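Local coordinates for protein BB0689 (Borrelia burgdorferi, PDB 4D53) that is an outer surface lipoprotein of the CAP superfamily whose precise role remains unsettled, at residues R79-S84 with K102-N107. Residues are numbered along the deposited sequence; the frame is centred on the assembly and turned at random.
Sequences REILAS and KEALIN
R79 takes the largest share of this contact, reaching from edge strand 75-84 across to the last turn of helix 99-105. With CG anti to its carbonyl carbon and the chain extended from CG to NE, the side chain runs past A104, its CD 4.2 Å from the A104 CA, and brings the guanidinium to E103. E103 leaves the helix pointing neither at the strand nor away from it, and a bend at chi2 (-78°) brings its carboxylate to the arginine. The two side chains cross at about a right angle, their flat groups turned 38° from each other, and form a salt bridge between R79 NH1 and E103 OE1. The modelled separation of that pair is too short to be real, so the exact placing of both atoms is less sure than the pairing itself. R79 NH2 has a second acid, D109, just beyond the helix, so two carboxylates share the positive charge. N107 CB lies over one face of the guanidinium, 3.6 Å from R79 NE, and that buried nitrogen has no polar partner in the model.

Two residues along the strand, I81 points the same way and makes the apolar half of the contact. This is the interface between the sheet and one helical layer of the alpha-beta-alpha sandwich of the CAP fold: helices 91-96 and 99-105 pack on one face of the sheet, while E80 and L82 turn to the other, where helix 36-52 lies. I81 CG2 meets the A104 methyl, CB, at 3.5 Å, in close apolar contact. Its CG1 takes the crowded position between backbone N and carbonyl carbon (chi1 56°), sending CD1 to L105 CD2 at 3.8 Å. W95 from helix 91-96 touches both I81 and L105.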
ATOM      1  N   ARG A  79       8.127   3.938  -1.873  1.00 30.17           N
ATOM      2  CA  ARG A  79       7.818   3.785  -0.423  1.00 28.75           C
ATOM      3  C   ARG A  79       6.713   2.764  -0.249  1.00 25.34           C
ATOM      4  O   ARG A  79       5.866   2.624  -1.156  1.00 22.24           O
ATOM      5  CB  ARG A  79       7.281   5.027   0.181  1.00 31.48           C
ATOM      6  CG  ARG A  79       8.310   6.143   0.125  1.00 40.65           C
ATOM      7  CD  ARG A  79       7.592   7.425   0.045  1.00 39.60           C
ATOM      8  NE  ARG A  79       8.522   8.548  -0.110  1.00 47.36           N
ATOM      9  CZ  ARG A  79       9.279   8.992   0.868  1.00 42.35           C
ATOM     10  NH1 ARG A  79       9.247   8.389   2.051  1.00 39.47           N
ATOM     11  NH2 ARG A  79      10.018  10.075   0.696  1.00 41.49           N
ATOM     12  N   GLU A  80       6.669   2.174   0.946  1.00 21.21           N
ATOM     13  CA  GLU A  80       5.680   1.122   1.258  1.00 20.65           C
ATOM     14  C   GLU A  80       5.132   1.369   2.634  1.00 20.36           C
ATOM     15  O   GLU A  80       5.930   1.604   3.589  1.00 20.97           O
ATOM     16  CB  GLU A  80       6.351  -0.234   1.217  1.00 20.90           C
ATOM     17  CG  GLU A  80       5.414  -1.362   1.680  1.00 21.40           C
ATOM     18  CD  GLU A  80       6.083  -2.730   1.535  1.00 24.93           C
ATOM     19  OE1 GLU A  80       6.823  -3.151   2.476  1.00 23.89           O
ATOM     20  OE2 GLU A  80       5.839  -3.378   0.479  1.00 24.77           O
ATOM     21  N   ILE A  81       3.807   1.316   2.794  1.00 18.33           N
ATOM     22  CA  ILE A  81       3.187   1.307   4.095  1.00 17.25           C
ATOM     23  C   ILE A  81       2.293   0.067   4.248  1.00 19.77           C
ATOM     24  O   ILE A  81       1.596  -0.290   3.284  1.00 20.29           O
ATOM     25  CB  ILE A  81       2.389   2.607   4.407  1.00 19.21           C
ATOM     26  CG1 ILE A  81       1.337   2.885   3.366  1.00 18.04           C
ATOM     27  CG2 ILE A  81       3.350   3.876   4.431  1.00 20.51           C
ATOM     28  CD1 ILE A  81       0.414   4.103   3.535  1.00 19.47           C
ATOM     29  N   LEU A  82       2.265  -0.488   5.469  1.00 16.90           N
ATOM     30  CA  LEU A  82       1.480  -1.617   5.815  1.00 17.76           C
ATOM     31  C   LEU A  82       0.572  -1.326   6.923  1.00 18.76           C
ATOM     32  O   LEU A  82       0.876  -0.468   7.774  1.00 17.34           O
ATOM     33  CB  LEU A  82       2.442  -2.774   6.195  1.00 17.60           C
ATOM     34  CG  LEU A  82       3.607  -3.035   5.257  1.00 19.68           C
ATOM     35  CD1 LEU A  82       4.580  -4.027   5.835  1.00 20.64           C
ATOM     36  CD2 LEU A  82       3.093  -3.600   3.907  1.00 19.62           C
ATOM     37  N   ALA A  83      -0.499  -2.092   7.052  1.00 15.64           N
ATOM     38  CA  ALA A  83      -1.378  -2.100   8.190  1.00 16.84           C
ATOM     39  C   ALA A  83      -2.043  -3.454   8.342  1.00 20.07           C
ATOM     40  O   ALA A  83      -2.274  -4.130   7.355  1.00 17.20           O
ATOM     41  CB  ALA A  83      -2.442  -1.024   8.146  1.00 17.91           C
ATOM     42  N   SER A  84      -2.316  -3.830   9.563  1.00 17.10           N
ATOM     43  CA  SER A  84      -3.061  -5.058   9.832  1.00 21.87           C
ATOM     44  C   SER A  84      -4.000  -4.941  10.988  1.00 20.60           C
ATOM     45  O   SER A  84      -3.707  -4.327  12.025  1.00 19.43           O
ATOM     46  CB  SER A  84      -2.042  -6.146  10.135  1.00 23.92           C
ATOM     47  OG  SER A  84      -2.615  -7.353  10.421  1.00 25.49           O
ATOM     48  N   LYS A 102       3.273   8.587   8.182  1.00 17.26           N
ATOM     49  CA  LYS A 102       2.829   9.904   7.757  1.00 18.34           C
ATOM     50  C   LYS A 102       3.742  10.448   6.617  1.00 19.83           C
ATOM     51  O   LYS A 102       3.224  10.976   5.663  1.00 24.27           O
ATOM     52  CB  LYS A 102       2.847  10.874   8.936  1.00 18.91           C
ATOM     53  CG  LYS A 102       2.437  12.280   8.558  1.00 20.56           C
ATOM     54  CD  LYS A 102       2.151  13.161   9.749  1.00 23.92           C
ATOM     55  CE  LYS A 102       1.906  14.602   9.302  1.00 26.68           C
ATOM     56  NZ  LYS A 102       1.381  15.349  10.440  1.00 30.59           N
ATOM     57  N   GLU A 103       5.024  10.344   6.767  1.00 21.19           N
ATOM     58  CA  GLU A 103       6.011  10.818   5.764  1.00 24.40           C
ATOM     59  C   GLU A 103       5.669  10.255   4.393  1.00 25.61           C
ATOM     60  O   GLU A 103       5.686  10.977   3.386  1.00 23.45           O
ATOM     61  CB  GLU A 103       7.404  10.387   6.149  1.00 27.79           C
ATOM     62  CG  GLU A 103       8.518  11.138   5.481  1.00 40.03           C
ATOM     63  CD  GLU A 103       8.802  10.717   4.069  1.00 47.68           C
ATOM     64  OE1 GLU A 103       8.492   9.531   3.703  1.00 48.89           O
ATOM     65  OE2 GLU A 103       9.309  11.599   3.298  1.00 53.12           O
ATOM     66  N   ALA A 104       5.334   8.960   4.338  1.00 20.75           N
ATOM     67  CA  ALA A 104       4.904   8.366   3.073  1.00 20.86           C
ATOM     68  C   ALA A 104       3.638   8.925   2.546  1.00 20.22           C
ATOM     69  O   ALA A 104       3.541   9.248   1.323  1.00 20.58           O
ATOM     70  CB  ALA A 104       4.849   6.824   3.237  1.00 22.26           C
ATOM     71  N   LEU A 105       2.602   9.059   3.382  1.00 19.60           N
ATOM     72  CA  LEU A 105       1.332   9.572   2.905  1.00 18.90           C
ATOM     73  C   LEU A 105       1.410  10.978   2.335  1.00 23.01           C
ATOM     74  O   LEU A 105       0.669  11.313   1.413  1.00 20.59           O
ATOM     75  CB  LEU A 105       0.304   9.612   4.011  1.00 21.86           C
ATOM     76  CG  LEU A 105      -0.259   8.323   4.555  1.00 22.80           C
ATOM     77  CD1 LEU A 105      -1.187   8.598   5.769  1.00 24.11           C
ATOM     78  CD2 LEU A 105      -1.073   7.648   3.444  1.00 25.26           C
ATOM     79  N   ILE A 106       2.275  11.797   2.877  1.00 21.34           N
ATOM     80  CA  ILE A 106       2.360  13.186   2.406  1.00 23.82           C
ATOM     81  C   ILE A 106       3.653  13.460   1.567  1.00 21.33           C
ATOM     82  O   ILE A 106       4.059  14.619   1.457  1.00 22.17           O
ATOM     83  CB  ILE A 106       2.218  14.204   3.603  1.00 24.27           C
ATOM     84  CG1 ILE A 106       3.393  14.114   4.551  1.00 28.66           C
ATOM     85  CG2 ILE A 106       0.885  14.009   4.260  1.00 26.28           C
ATOM     86  CD1 ILE A 106       3.456  15.291   5.557  1.00 32.57           C
ATOM     87  N   ASN A 107       4.283  12.419   1.043  1.00 21.90           N
ATOM     88  CA  ASN A 107       5.509  12.556   0.259  1.00 22.85           C
ATOM     89  C   ASN A 107       5.284  13.352  -1.062  1.00 23.28           C
ATOM     90  O   ASN A 107       4.212  13.315  -1.655  1.00 22.52           O
ATOM     91  CB  ASN A 107       6.195  11.247   0.049  1.00 24.73           C
ATOM     92  CG  ASN A 107       5.679  10.488  -1.134  1.00 27.40           C
ATOM     93  OD1 ASN A 107       4.706   9.688  -1.094  1.00 25.87           O
ATOM     94  ND2 ASN A 107       6.256  10.844  -2.267  1.00 24.02           N
TER